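Long-range contacts in putative dehydratase (Mesorhizobium loti, PDB 2POZ), which is of unknown function but belongs to the mandelate racemase/muconate lactonizing enzyme family and may act as a lyase, possibly a dehydratase: residues E114-K119 with E322-N327; V304-C309 with T326-H331; R175-E180 with G208-D213; F218-G223 with S246-L251; I268-A273 with E298-R303. One frame throughout, in Å; residues are numbered along the deposited sequence.

Contact 1: residues E114-K119 with E322-N327; sequences ELFGGK and EANITN
Ala323, in the last turn of helix 312-324, meets Lys119 through its backbone: its carbonyl O receives a CA-H...O contact from Lys119 CA at 3.5 Å, and the first carbons of the lysine side chain lie just beyond, CG of Lys119 being 3.8 Å from Ala323 O. The rest of that lysine turns away, its chain bent at chi3 (-58°), and its ammonium group forms a salt bridge with Asp122. Asn324 comes next and carries most of the contact. Its CG stands anti to the backbone N (chi1 177°), which carries the amide across to the turn at 116-118. There ND2 serves two carbonyls. The firmer bond runs to Gly118 O, 2.7 Å away, and arrives in the plane of that carbonyl; a weak one reaches Phe116 O at 3.1 Å. The turn owes its shape to a Schellman motif that closes helix 112-115, with Gly117 at positive phi, its N bonded back to Glu114 O and Gly118 N bonded there weakly. The asparagine thereby joins the N-terminal capping domain of this enolase-superfamily fold to a helix of the barrel domain. Phe116 CB lies against the amide, 3.5 Å from Asn324 ND2, while the phenyl ring leads away to meet Trp101 edge-to-face. On the other branch of the amide, Asn324 OD1 accepts a hydrogen bond from Lys291, on helix 287-298, so both ends of the buried amide are engaged.

Contact 2: residues V304-C309 with T326-H331; sequences VAPHVC and TNFMIH
Val304 and Phe328 form a single beta bridge, made by two backbone bonds of 2.7 Å: Val304 N to Asn327 O, nearly along the C=O axis, and Met329 N to Val304 O, with the donor tilted from the carbonyl plane. The Val304 side chain then packs on Asn327. Its CB lies 3.6 Å from Asn327 O, and CG2, anti to the carbonyl carbon, ends 3.4 Å from Asn327 ND2. That nitrogen has its polar partners elsewhere, in the carbonyls of Cys294 and Met302. Farther on, Ala305 CA makes a CA-H...O contact of 3.4 Å with Ile330 O, and its CB touches Ile330 CG2. The Pro306 ring approaches the Phe328 side chain at about a right angle, with CD 4.0 Å from Phe328 CE1. One water donates to both Pro306 O and Ile330 O, at 2.8 and 2.7 Å, and so joins the two segments beyond their last direct hydrogen bond. Residues 304-309 leave strand 303-304, residues 326-331 lead into strand 331-333, and helix 312-324 is the connection between them, while helix 287-298 covers Val304 and strand 123-128 packs against Phe328 and Ile330.

Contact 3: residues R175-E180 with G208-D213; sequences RSMSAE and GGLTTD
Leu210 receives the backbone of Arg175 and the side chain of Met177, a selenomethionine, where two loops of the enolase-type beta/alpha barrel meet just ahead of helices 179-196 and 212-222. The Met177 chain crosses the leucine at about a right angle; its CG lies 3.7 Å and its SE 3.8 Å from Leu210 CD2. Arg175 CB rests on the leucine backbone, 3.8 Å from Leu210 C, while Arg175 O comes within 3.5 Å of Leu210 CB. That same carbonyl accepts a weak bond from Thr211 N. Val172 touches both Met177 and Leu210, and Leu161 adds to the packing round the selenomethionine.

Farther out, the arginine chain runs extended from CG to NE and leads away from the loop, so that NH1 can bond Glu298 O of a neighbouring subunit. Asp213 forms a salt bridge with Arg303 of that subunit, which places the contact at a subunit interface of the octamer. Thr211 occupies the N-cap position of helix 212-222, yet its hydroxyl donates to Asp213 OD1 at 2.7 Å. A water donates to Arg175 O at 2.7 Å and also to Thr211 OG1, at 2.6 Å.

Contact 4: residues F218-G223 with S246-L251; sequences FCRKIG and SEQIPL
Arg220 and Gln248 lie side by side and point the same way, with the guanidinium and amide planes turned 70° apart. The arginine chain is extended from CG to NE and reaches across to Gln248, where its head group meets two oxygens of the glutamine. NE and NH2 of Arg220 both reach Gln248 O, each at 2.9 Å, and NH2 also reaches Gln248 OE1 at 2.7 Å. All three bonds are weak, their angles at hydrogen being well short of straight, but the carbonyl is held from two nitrogens at once. Gln248 OE1 lies near the guanidinium plane, at its edge; a bend at chi2 (-68°) brings CD round, and OE1 on it meets NH2. The Arg220 and Pro250 side chains cross at about a right angle, with Arg220 CG 4.1 Å from Pro250 CD. This is contact between successive helices of the beta/alpha barrel: helix 212-222 leads by way of strand 227-231 to helix 239-248, and the loop at 249-251 then runs toward strand 253-255. Beneath the polar layer the packing is apolar. Cys219 points its CB at the loop and sits between two branches, Ile249 CG2 and Leu251 CD1, each 3.7 Å from it. The Leu251 side chain crosses that of Ile222 at about a right angle, with CD1 of Leu251 4.0 Å from Ile222 CD1. Its other methyl, CD2, rests 3.7 Å from Gly223 CA. Ile222 also reaches Tyr186 on helix 179-196, and Ile249 reaches Val230 of strand 227-231.

Contact 5: residues I268-A273 with E298-R303; sequences IFELQA and EAYNMR
The Tyr300 ring has Phe269 CB over the centre of one face, a CH-pi contact with the carbon 3.5 Å from the ring centroid and only 7° off the normal. The phenyl ring of Phe269 continues past it: the two planes are near parallel, 15° apart, but slid so far that they barely overlap, with centroids 5.2 Å apart. Phe269 O approaches other atoms of the tyrosine ring, lying 3.4 Å from Tyr300 CD2. At the edge of the Phe269 ring comes the selenium of Met302, a selenomethionine, in a Met-aromatic contact; SE is 3.8 Å from Phe269 CD2 and near the ring plane.

Both segments lie where helices of the beta/alpha barrel lead on to strands. Residues 268-273 run from helix 261-269 toward strand 276-277, while residues 298-303 leave helix 287-298 through a Schellman motif, with Asn301 at positive phi, and enter strand 303-304. Ile277 of the strand between them packs against both Phe269 and Met302.

The polar ends look to a neighbouring subunit: Tyr300 OH and Glu270 OE2 each bond the equivalent partner there, Glu270 and Tyr300 of that subunit, and Gln272 OE1 bonds its Arg266. With its ring packed on Phe269 CB inside the chain and its hydroxyl bonded to Glu270 of the other subunit, Tyr300 couples the packing of these loops to the subunit interface.

How the contacts relate
Contacts 3, 4, 5 and 2 follow one another along the barrel domain and join neighbouring elements of it, while contact 1 alone of the five brings in the N-terminal domain, closing a loop that encloses contacts 3, 4 and 5. Contacts 1 and 2 share Thr326 and Asn327 and touch through Glu322 and His331. Both also touch contact 5, by Asn327 with Met302, so these three form a continuous region. Contacts 3 and 4 share helix 212-222, with centres 14 Å apart, and contact 4 touches contact 5 through Ser246 and Ala273. Contacts 1 and 3, with centres 40 Å apart, lie on opposite sides of the chain's centre, and each meets other subunits of the octamer.

Contact 1: residues E114-K119 with E322-N327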
# COMPACT_ATOMS: atom_id res chain seq x y z
N GLU A 114 1.22 -39.66 -16.42
CA GLU A 114 1.09 -39.59 -17.87
C GLU A 114 -0.14 -38.75 -18.22
O GLU A 114 -0.14 -37.99 -19.18
CB GLU A 114 0.95 -40.98 -18.50
CG GLU A 114 2.25 -41.76 -18.64
CD GLU A 114 3.36 -40.97 -19.34
OE1 GLU A 114 3.06 -40.18 -20.26
OE2 GLU A 114 4.54 -41.15 -18.97
N LEU A 115 -1.20 -38.90 -17.42
CA LEU A 115 -2.43 -38.14 -17.63
C LEU A 115 -2.16 -36.65 -17.41
O LEU A 115 -2.72 -35.80 -18.10
CB LEU A 115 -3.52 -38.61 -16.66
CG LEU A 115 -3.90 -40.09 -16.67
CD1 LEU A 115 -4.93 -40.38 -15.58
CD2 LEU A 115 -4.45 -40.46 -18.03
N PHE A 116 -1.30 -36.36 -16.44
CA PHE A 116 -0.91 -35.01 -16.06
C PHE A 116 0.01 -34.31 -17.05
O PHE A 116 0.39 -33.15 -16.84
CB PHE A 116 -0.23 -35.03 -14.68
CG PHE A 116 -1.18 -35.17 -13.52
CD1 PHE A 116 -2.54 -35.39 -13.73
CD2 PHE A 116 -0.71 -35.08 -12.21
CE1 PHE A 116 -3.42 -35.51 -12.65
CE2 PHE A 116 -1.59 -35.20 -11.13
CZ PHE A 116 -2.94 -35.42 -11.35
N GLY A 117 0.39 -35.00 -18.12
CA GLY A 117 1.27 -34.40 -19.10
C GLY A 117 2.62 -35.09 -19.22
O GLY A 117 3.57 -34.52 -19.76
N GLY A 118 2.70 -36.31 -18.70
CA GLY A 118 3.94 -37.05 -18.80
C GLY A 118 4.95 -36.80 -17.70
O GLY A 118 4.77 -35.96 -16.82
N LYS A 119 6.05 -37.54 -17.79
CA LYS A 119 7.13 -37.48 -16.82
C LYS A 119 8.24 -36.51 -17.21
O LYS A 119 8.46 -36.24 -18.39
CB LYS A 119 7.72 -38.89 -16.67
CG LYS A 119 8.85 -39.00 -15.68
CD LYS A 119 9.66 -40.27 -15.94
CE LYS A 119 8.80 -41.52 -15.87
NZ LYS A 119 9.60 -42.72 -16.25
N GLU A 322 5.54 -35.65 -8.13
CA GLU A 322 6.94 -35.27 -8.28
C GLU A 322 7.56 -35.72 -9.59
O GLU A 322 8.62 -35.23 -9.99
CB GLU A 322 7.74 -35.80 -7.09
CG GLU A 322 7.12 -35.41 -5.75
CD GLU A 322 7.89 -35.93 -4.55
OE1 GLU A 322 8.35 -37.09 -4.60
OE2 GLU A 322 8.01 -35.17 -3.57
N ALA A 323 6.92 -36.67 -10.25
CA ALA A 323 7.43 -37.14 -11.53
C ALA A 323 7.04 -36.15 -12.62
O ALA A 323 7.70 -36.05 -13.66
CB ALA A 323 6.85 -38.51 -11.86
N ASN A 324 5.98 -35.39 -12.36
CA ASN A 324 5.41 -34.46 -13.34
C ASN A 324 5.64 -32.95 -13.22
O ASN A 324 5.77 -32.27 -14.24
CB ASN A 324 3.91 -34.77 -13.43
CG ASN A 324 3.16 -33.84 -14.36
OD1 ASN A 324 2.65 -32.81 -13.94
ND2 ASN A 324 3.08 -34.21 -15.63
N ILE A 325 5.69 -32.41 -12.00
CA ILE A 325 5.85 -30.97 -11.85
C ILE A 325 7.21 -30.43 -12.30
O ILE A 325 8.25 -31.06 -12.11
CB ILE A 325 5.59 -30.51 -10.39
CG1 ILE A 325 6.47 -31.29 -9.42
CG2 ILE A 325 4.11 -30.71 -10.05
CD1 ILE A 325 6.36 -30.82 -7.99
N THR A 326 7.17 -29.25 -12.91
CA THR A 326 8.38 -28.63 -13.42
C THR A 326 9.21 -27.93 -12.34
O THR A 326 10.42 -27.77 -12.51
CB THR A 326 8.04 -27.62 -14.54
OG1 THR A 326 7.00 -26.76 -14.09
CG2 THR A 326 7.56 -28.35 -15.78
N ASN A 327 8.58 -27.52 -11.24
CA ASN A 327 9.30 -26.83 -10.17
C ASN A 327 9.50 -27.69 -8.91
O ASN A 327 9.33 -27.22 -7.79
CB ASN A 327 8.59 -25.51 -9.81
CG ASN A 327 7.13 -25.70 -9.39
OD1 ASN A 327 6.48 -26.68 -9.76
ND2 ASN A 327 6.61 -24.74 -8.63

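Contact 2: residues V304-C309 with T326-H331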
# COMPACT_ATOMS: atom_id res chain seq x y z
N VAL A 304 9.05 -26.51 -5.15
CA VAL A 304 8.21 -27.34 -4.29
C VAL A 304 8.88 -28.55 -3.62
O VAL A 304 9.55 -29.35 -4.28
CB VAL A 304 6.98 -27.84 -5.10
CG1 VAL A 304 5.99 -28.54 -4.19
CG2 VAL A 304 6.32 -26.65 -5.81
N ALA A 305 8.68 -28.67 -2.31
CA ALA A 305 9.19 -29.79 -1.53
C ALA A 305 7.95 -30.38 -0.85
O ALA A 305 7.66 -30.06 0.31
CB ALA A 305 10.18 -29.30 -0.49
N PRO A 306 7.21 -31.24 -1.56
CA PRO A 306 5.99 -31.86 -1.04
C PRO A 306 6.17 -32.51 0.32
O PRO A 306 7.13 -33.24 0.55
CB PRO A 306 5.62 -32.89 -2.11
CG PRO A 306 6.24 -32.32 -3.36
CD PRO A 306 7.58 -31.85 -2.85
N HIS A 307 5.24 -32.23 1.22
CA HIS A 307 5.31 -32.84 2.54
C HIS A 307 4.58 -34.17 2.45
O HIS A 307 3.50 -34.27 1.86
CB HIS A 307 4.64 -31.96 3.59
CG HIS A 307 4.54 -32.62 4.93
ND1 HIS A 307 3.37 -33.18 5.39
CD2 HIS A 307 5.47 -32.85 5.88
CE1 HIS A 307 3.58 -33.73 6.57
NE2 HIS A 307 4.85 -33.54 6.89
N VAL A 308 5.18 -35.20 3.03
CA VAL A 308 4.56 -36.52 3.02
C VAL A 308 4.94 -37.30 4.27
O VAL A 308 6.13 -37.50 4.55
CB VAL A 308 4.97 -37.34 1.78
CG1 VAL A 308 4.42 -36.69 0.53
CG2 VAL A 308 6.47 -37.42 1.69
N CYS A 309 3.93 -37.74 5.01
CA CYS A 309 4.15 -38.53 6.21
C CYS A 309 2.91 -39.38 6.50
O CYS A 309 1.98 -38.92 7.16
CB CYS A 309 4.47 -37.66 7.42
SG CYS A 309 4.84 -38.63 8.91
N THR A 326 7.17 -29.25 -12.91
CA THR A 326 8.38 -28.63 -13.42
C THR A 326 9.21 -27.93 -12.34
O THR A 326 10.42 -27.77 -12.51
CB THR A 326 8.04 -27.62 -14.54
OG1 THR A 326 7.00 -26.76 -14.09
CG2 THR A 326 7.56 -28.35 -15.78
N ASN A 327 8.58 -27.52 -11.24
CA ASN A 327 9.30 -26.83 -10.17
C ASN A 327 9.50 -27.69 -8.91
O ASN A 327 9.33 -27.22 -7.79
CB ASN A 327 8.59 -25.51 -9.81
CG ASN A 327 7.13 -25.70 -9.39
OD1 ASN A 327 6.48 -26.68 -9.76
ND2 ASN A 327 6.61 -24.74 -8.63
N PHE A 328 9.87 -28.94 -9.12
CA PHE A 328 10.11 -29.86 -8.01
C PHE A 328 11.48 -29.59 -7.40
O PHE A 328 12.44 -29.37 -8.12
CB PHE A 328 10.06 -31.31 -8.49
CG PHE A 328 10.53 -32.31 -7.46
CD1 PHE A 328 9.73 -32.65 -6.37
CD2 PHE A 328 11.80 -32.88 -7.57
CE1 PHE A 328 10.18 -33.54 -5.41
CE2 PHE A 328 12.26 -33.77 -6.61
CZ PHE A 328 11.46 -34.11 -5.52
N MSE A 329 11.56 -29.62 -6.08
CA MSE A 329 12.83 -29.41 -5.40
C MSE A 329 13.42 -30.70 -4.81
O MSE A 329 14.48 -31.16 -5.23
CB MSE A 329 12.67 -28.39 -4.27
CG MSE A 329 13.96 -28.15 -3.49
SE MSE A 329 13.68 -27.09 -1.89
CE MSE A 329 15.41 -27.38 -1.03
N ILE A 330 12.72 -31.28 -3.85
CA ILE A 330 13.22 -32.48 -3.18
C ILE A 330 12.05 -33.23 -2.51
O ILE A 330 11.02 -32.63 -2.21
CB ILE A 330 14.28 -32.05 -2.12
CG1 ILE A 330 15.04 -33.26 -1.58
CG2 ILE A 330 13.60 -31.29 -1.00
CD1 ILE A 330 16.25 -32.85 -0.73
N HIS A 331 12.23 -34.53 -2.28
CA HIS A 331 11.21 -35.39 -1.68
C HIS A 331 11.49 -35.58 -0.17
O HIS A 331 12.64 -35.49 0.26
CB HIS A 331 11.24 -36.75 -2.39
CG HIS A 331 10.28 -37.76 -1.85
ND1 HIS A 331 9.00 -37.90 -2.35
CD2 HIS A 331 10.42 -38.71 -0.90
CE1 HIS A 331 8.40 -38.90 -1.73
NE2 HIS A 331 9.24 -39.41 -0.85
O HOH W 1 9.83 -32.51 0.24

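Contact 3: residues R175-E180 with G208-D213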
# COMPACT_ATOMS: atom_id res chain seq x y z
N ARG A 175 4.34 -20.67 22.36
CA ARG A 175 5.38 -19.94 21.62
C ARG A 175 6.47 -19.40 22.54
O ARG A 175 7.06 -18.36 22.25
CB ARG A 175 4.75 -18.76 20.88
CG ARG A 175 3.58 -19.12 19.97
CD ARG A 175 2.86 -17.86 19.50
NE ARG A 175 1.69 -18.18 18.69
CZ ARG A 175 0.74 -17.30 18.37
NH1 ARG A 175 0.81 -16.05 18.80
NH2 ARG A 175 -0.29 -17.69 17.63
N SER A 176 6.76 -20.12 23.62
CA SER A 176 7.76 -19.65 24.58
C SER A 176 8.72 -20.72 25.08
O SER A 176 8.34 -21.87 25.28
CB SER A 176 7.06 -19.04 25.79
OG SER A 176 6.14 -18.03 25.41
N MSE A 177 9.97 -20.31 25.29
CA MSE A 177 11.01 -21.19 25.81
C MSE A 177 11.93 -20.35 26.66
O MSE A 177 12.14 -19.17 26.37
CB MSE A 177 11.82 -21.82 24.68
CG MSE A 177 11.03 -22.61 23.68
SE MSE A 177 12.24 -23.25 22.32
CE MSE A 177 13.10 -21.59 21.87
N SER A 178 12.49 -20.94 27.71
CA SER A 178 13.41 -20.22 28.59
C SER A 178 14.71 -19.96 27.83
O SER A 178 14.96 -20.57 26.79
CB SER A 178 13.73 -21.05 29.83
OG SER A 178 14.45 -22.21 29.48
N ALA A 179 15.52 -19.04 28.35
CA ALA A 179 16.79 -18.72 27.72
C ALA A 179 17.64 -19.99 27.63
O ALA A 179 18.39 -20.18 26.66
CB ALA A 179 17.53 -17.65 28.54
N GLU A 180 17.52 -20.85 28.63
CA GLU A 180 18.28 -22.09 28.66
C GLU A 180 17.82 -23.02 27.54
O GLU A 180 18.63 -23.67 26.88
CB GLU A 180 18.12 -22.79 30.02
CG GLU A 180 18.39 -21.88 31.22
CD GLU A 180 17.12 -21.51 31.98
OE1 GLU A 180 16.62 -22.35 32.77
OE2 GLU A 180 16.61 -20.37 31.79
N GLY A 208 6.12 -23.69 13.64
CA GLY A 208 5.38 -22.63 14.30
C GLY A 208 6.27 -21.62 15.01
O GLY A 208 5.92 -20.44 15.12
N GLY A 209 7.42 -22.09 15.49
CA GLY A 209 8.37 -21.22 16.17
C GLY A 209 7.92 -20.61 17.49
O GLY A 209 7.08 -21.16 18.21
N LEU A 210 8.48 -19.46 17.80
CA LEU A 210 8.17 -18.74 19.02
C LEU A 210 7.51 -17.43 18.59
O LEU A 210 6.89 -17.37 17.53
CB LEU A 210 9.47 -18.43 19.76
CG LEU A 210 10.46 -19.59 19.89
CD1 LEU A 210 11.74 -19.07 20.53
CD2 LEU A 210 9.86 -20.72 20.72
N THR A 211 7.61 -16.39 19.42
CA THR A 211 7.06 -15.10 19.04
C THR A 211 8.03 -14.57 17.98
O THR A 211 9.17 -15.04 17.88
CB THR A 211 6.96 -14.13 20.23
OG1 THR A 211 8.16 -14.19 21.02
CG2 THR A 211 5.77 -14.50 21.10
N THR A 212 7.57 -13.61 17.19
CA THR A 212 8.37 -13.06 16.10
C THR A 212 9.78 -12.64 16.47
O THR A 212 10.74 -13.07 15.83
CB THR A 212 7.63 -11.88 15.45
OG1 THR A 212 6.35 -12.33 14.99
CG2 THR A 212 8.41 -11.34 14.25
N ASP A 213 9.90 -11.81 17.50
CA ASP A 213 11.22 -11.34 17.93
C ASP A 213 12.22 -12.46 18.22
O ASP A 213 13.32 -12.48 17.67
CB ASP A 213 11.06 -10.40 19.14
CG ASP A 213 10.30 -11.05 20.31
OD1 ASP A 213 9.58 -12.06 20.11
OD2 ASP A 213 10.41 -10.53 21.44
O HOH W 2 8.72 -16.25 22.50

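Contact 4: residues F218-G223 with S246-L251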
# COMPACT_ATOMS: atom_id res chain seq x y z
N PHE A 218 16.66 -16.33 16.84
CA PHE A 218 17.14 -17.70 16.68
C PHE A 218 17.63 -18.01 15.25
O PHE A 218 18.66 -18.65 15.08
CB PHE A 218 16.04 -18.70 17.07
CG PHE A 218 16.48 -20.14 17.01
CD1 PHE A 218 17.37 -20.65 17.95
CD2 PHE A 218 16.00 -20.98 16.02
CE1 PHE A 218 17.77 -21.99 17.89
CE2 PHE A 218 16.40 -22.33 15.95
CZ PHE A 218 17.29 -22.83 16.89
N CYS A 219 16.89 -17.55 14.24
CA CYS A 219 17.28 -17.80 12.86
C CYS A 219 18.59 -17.11 12.52
O CYS A 219 19.41 -17.63 11.75
CB CYS A 219 16.17 -17.34 11.91
SG CYS A 219 14.66 -18.36 12.03
N ARG A 220 18.80 -15.93 13.07
CA ARG A 220 20.05 -15.22 12.81
C ARG A 220 21.20 -15.96 13.48
O ARG A 220 22.29 -16.05 12.94
CB ARG A 220 19.96 -13.78 13.34
CG ARG A 220 19.11 -12.87 12.46
CD ARG A 220 18.96 -11.48 13.07
NE ARG A 220 18.26 -10.58 12.16
CZ ARG A 220 17.63 -9.47 12.54
NH1 ARG A 220 17.62 -9.14 13.83
NH2 ARG A 220 17.01 -8.71 11.65
N LYS A 221 20.95 -16.50 14.67
CA LYS A 221 21.99 -17.22 15.39
C LYS A 221 22.45 -18.46 14.64
O LYS A 221 23.65 -18.73 14.58
CB LYS A 221 21.51 -17.62 16.78
CG LYS A 221 22.61 -18.09 17.73
CD LYS A 221 22.08 -18.24 19.15
CE LYS A 221 23.17 -18.72 20.11
NZ LYS A 221 24.33 -17.78 20.17
N ILE A 222 21.52 -19.21 14.04
CA ILE A 222 21.91 -20.43 13.33
C ILE A 222 22.33 -20.20 11.88
O ILE A 222 22.79 -21.13 11.21
CB ILE A 222 20.78 -21.50 13.34
CG1 ILE A 222 19.54 -20.98 12.59
CG2 ILE A 222 20.44 -21.87 14.77
CD1 ILE A 222 18.46 -22.05 12.34
N GLY A 223 22.17 -18.97 11.40
CA GLY A 223 22.53 -18.66 10.02
C GLY A 223 23.95 -19.05 9.64
O GLY A 223 24.21 -19.39 8.49
N SER A 246 10.51 -13.04 7.06
CA SER A 246 11.26 -13.20 5.82
C SER A 246 12.17 -12.00 5.51
O SER A 246 13.24 -12.16 4.93
CB SER A 246 10.31 -13.43 4.63
OG SER A 246 9.54 -12.28 4.35
N GLU A 247 11.74 -10.81 5.91
CA GLU A 247 12.51 -9.59 5.66
C GLU A 247 13.61 -9.38 6.70
O GLU A 247 14.50 -8.56 6.51
CB GLU A 247 11.59 -8.37 5.68
CG GLU A 247 10.37 -8.47 4.79
CD GLU A 247 9.45 -7.25 4.91
OE1 GLU A 247 9.11 -6.86 6.05
OE2 GLU A 247 9.07 -6.69 3.86
N GLN A 248 13.55 -10.13 7.80
CA GLN A 248 14.51 -9.95 8.88
C GLN A 248 15.53 -11.06 9.09
O GLN A 248 16.46 -10.89 9.87
CB GLN A 248 13.76 -9.71 10.19
CG GLN A 248 12.99 -8.40 10.25
CD GLN A 248 13.90 -7.19 10.27
OE1 GLN A 248 14.93 -7.19 10.95
NE2 GLN A 248 13.53 -6.14 9.53
N ILE A 249 15.37 -12.19 8.42
CA ILE A 249 16.33 -13.28 8.60
C ILE A 249 17.06 -13.60 7.31
O ILE A 249 16.57 -13.33 6.22
CB ILE A 249 15.65 -14.57 9.13
CG1 ILE A 249 14.75 -15.18 8.05
CG2 ILE A 249 14.85 -14.26 10.39
CD1 ILE A 249 14.17 -16.54 8.43
N PRO A 250 18.26 -14.20 7.43
CA PRO A 250 19.06 -14.55 6.25
C PRO A 250 18.80 -15.95 5.69
O PRO A 250 19.51 -16.41 4.80
CB PRO A 250 20.49 -14.40 6.78
CG PRO A 250 20.36 -14.97 8.17
CD PRO A 250 19.03 -14.39 8.67
N LEU A 251 17.78 -16.63 6.21
CA LEU A 251 17.48 -17.98 5.76
C LEU A 251 16.25 -18.07 4.86
O LEU A 251 15.29 -17.34 5.06
CB LEU A 251 17.24 -18.89 6.97
CG LEU A 251 18.16 -18.72 8.17
CD1 LEU A 251 17.68 -19.58 9.32
CD2 LEU A 251 19.57 -19.09 7.76

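Contact 5: residues I268-A273 with E298-R303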
# COMPACT_ATOMS: atom_id res chain seq x y z
N ILE A 268 -0.32 -17.19 0.59
CA ILE A 268 1.13 -17.32 0.71
C ILE A 268 1.83 -16.67 -0.48
O ILE A 268 2.77 -15.89 -0.32
CB ILE A 268 1.55 -18.81 0.77
CG1 ILE A 268 0.94 -19.48 2.00
CG2 ILE A 268 3.08 -18.91 0.78
CD1 ILE A 268 1.25 -18.80 3.32
N PHE A 269 1.37 -17.00 -1.69
CA PHE A 269 1.97 -16.46 -2.90
C PHE A 269 2.04 -14.94 -2.89
O PHE A 269 3.09 -14.36 -3.16
CB PHE A 269 1.17 -16.93 -4.12
CG PHE A 269 1.19 -18.41 -4.32
CD1 PHE A 269 0.14 -19.06 -4.96
CD2 PHE A 269 2.27 -19.17 -3.87
CE1 PHE A 269 0.17 -20.44 -5.15
CE2 PHE A 269 2.30 -20.55 -4.06
CZ PHE A 269 1.25 -21.18 -4.70
N GLU A 270 0.93 -14.30 -2.55
CA GLU A 270 0.87 -12.85 -2.53
C GLU A 270 1.80 -12.19 -1.52
O GLU A 270 2.06 -11.00 -1.62
CB GLU A 270 -0.57 -12.39 -2.31
CG GLU A 270 -1.51 -12.89 -3.40
CD GLU A 270 -2.84 -12.16 -3.42
OE1 GLU A 270 -3.40 -11.91 -2.33
OE2 GLU A 270 -3.33 -11.83 -4.53
N LEU A 271 2.30 -12.96 -0.56
CA LEU A 271 3.21 -12.40 0.43
C LEU A 271 4.61 -12.30 -0.16
O LEU A 271 5.39 -11.43 0.22
CB LEU A 271 3.29 -13.28 1.68
CG LEU A 271 2.02 -13.50 2.50
CD1 LEU A 271 2.33 -14.50 3.61
CD2 LEU A 271 1.55 -12.18 3.08
N GLN A 272 4.92 -13.21 -1.08
CA GLN A 272 6.25 -13.26 -1.69
C GLN A 272 7.30 -13.21 -0.58
O GLN A 272 8.25 -12.43 -0.64
CB GLN A 272 6.43 -12.10 -2.66
CG GLN A 272 6.40 -12.56 -4.11
CD GLN A 272 6.29 -11.41 -5.08
OE1 GLN A 272 6.41 -11.61 -6.29
NE2 GLN A 272 6.05 -10.20 -4.57
N ALA A 273 7.10 -14.05 0.42
CA ALA A 273 8.00 -14.13 1.55
C ALA A 273 8.70 -15.49 1.59
O ALA A 273 9.75 -15.63 2.20
CB ALA A 273 7.23 -13.90 2.85
N GLU A 298 4.89 -21.61 -9.51
CA GLU A 298 5.87 -21.27 -10.53
C GLU A 298 5.73 -19.82 -10.99
O GLU A 298 6.71 -19.20 -11.40
CB GLU A 298 5.73 -22.20 -11.74
CG GLU A 298 6.77 -23.29 -11.77
CD GLU A 298 6.70 -24.16 -13.02
OE1 GLU A 298 7.76 -24.68 -13.44
OE2 GLU A 298 5.60 -24.33 -13.58
N ALA A 299 4.52 -19.28 -10.93
CA ALA A 299 4.29 -17.90 -11.34
C ALA A 299 4.85 -16.95 -10.28
O ALA A 299 4.87 -15.73 -10.48
CB ALA A 299 2.81 -17.65 -11.53
N TYR A 300 5.31 -17.51 -9.17
CA TYR A 300 5.87 -16.70 -8.10
C TYR A 300 7.33 -17.03 -7.82
O TYR A 300 7.85 -16.73 -6.75
CB TYR A 300 5.04 -16.84 -6.82
CG TYR A 300 3.71 -16.13 -6.92
CD1 TYR A 300 2.61 -16.74 -7.51
CD2 TYR A 300 3.58 -14.82 -6.46
CE1 TYR A 300 1.40 -16.06 -7.65
CE2 TYR A 300 2.38 -14.14 -6.60
CZ TYR A 300 1.29 -14.76 -7.19
OH TYR A 300 0.11 -14.06 -7.33
N ASN A 301 7.98 -17.66 -8.80
CA ASN A 301 9.39 -18.00 -8.69
C ASN A 301 9.70 -18.92 -7.51
O ASN A 301 10.77 -18.84 -6.90
CB ASN A 301 10.20 -16.70 -8.59
CG ASN A 301 11.50 -16.77 -9.34
OD1 ASN A 301 11.54 -17.23 -10.48
ND2 ASN A 301 12.58 -16.29 -8.72
N MSE A 302 8.76 -19.81 -7.20
CA MSE A 302 8.91 -20.74 -6.09
C MSE A 302 9.10 -22.19 -6.52
O MSE A 302 8.66 -22.59 -7.59
CB MSE A 302 7.69 -20.67 -5.19
CG MSE A 302 7.79 -19.70 -4.06
SE MSE A 302 6.04 -19.45 -3.29
CE MSE A 302 6.12 -17.52 -3.00
N ARG A 303 9.76 -22.98 -5.67
CA ARG A 303 9.95 -24.40 -5.95
C ARG A 303 9.14 -25.20 -4.94
O ARG A 303 8.60 -24.65 -3.98
CB ARG A 303 11.43 -24.77 -5.91
CG ARG A 303 12.18 -24.21 -4.74
CD ARG A 303 13.66 -24.57 -4.82
NE ARG A 303 14.41 -23.89 -3.78
CZ ARG A 303 15.61 -24.27 -3.34
NH1 ARG A 303 16.20 -25.34 -3.85
NH2 ARG A 303 16.20 -23.58 -2.38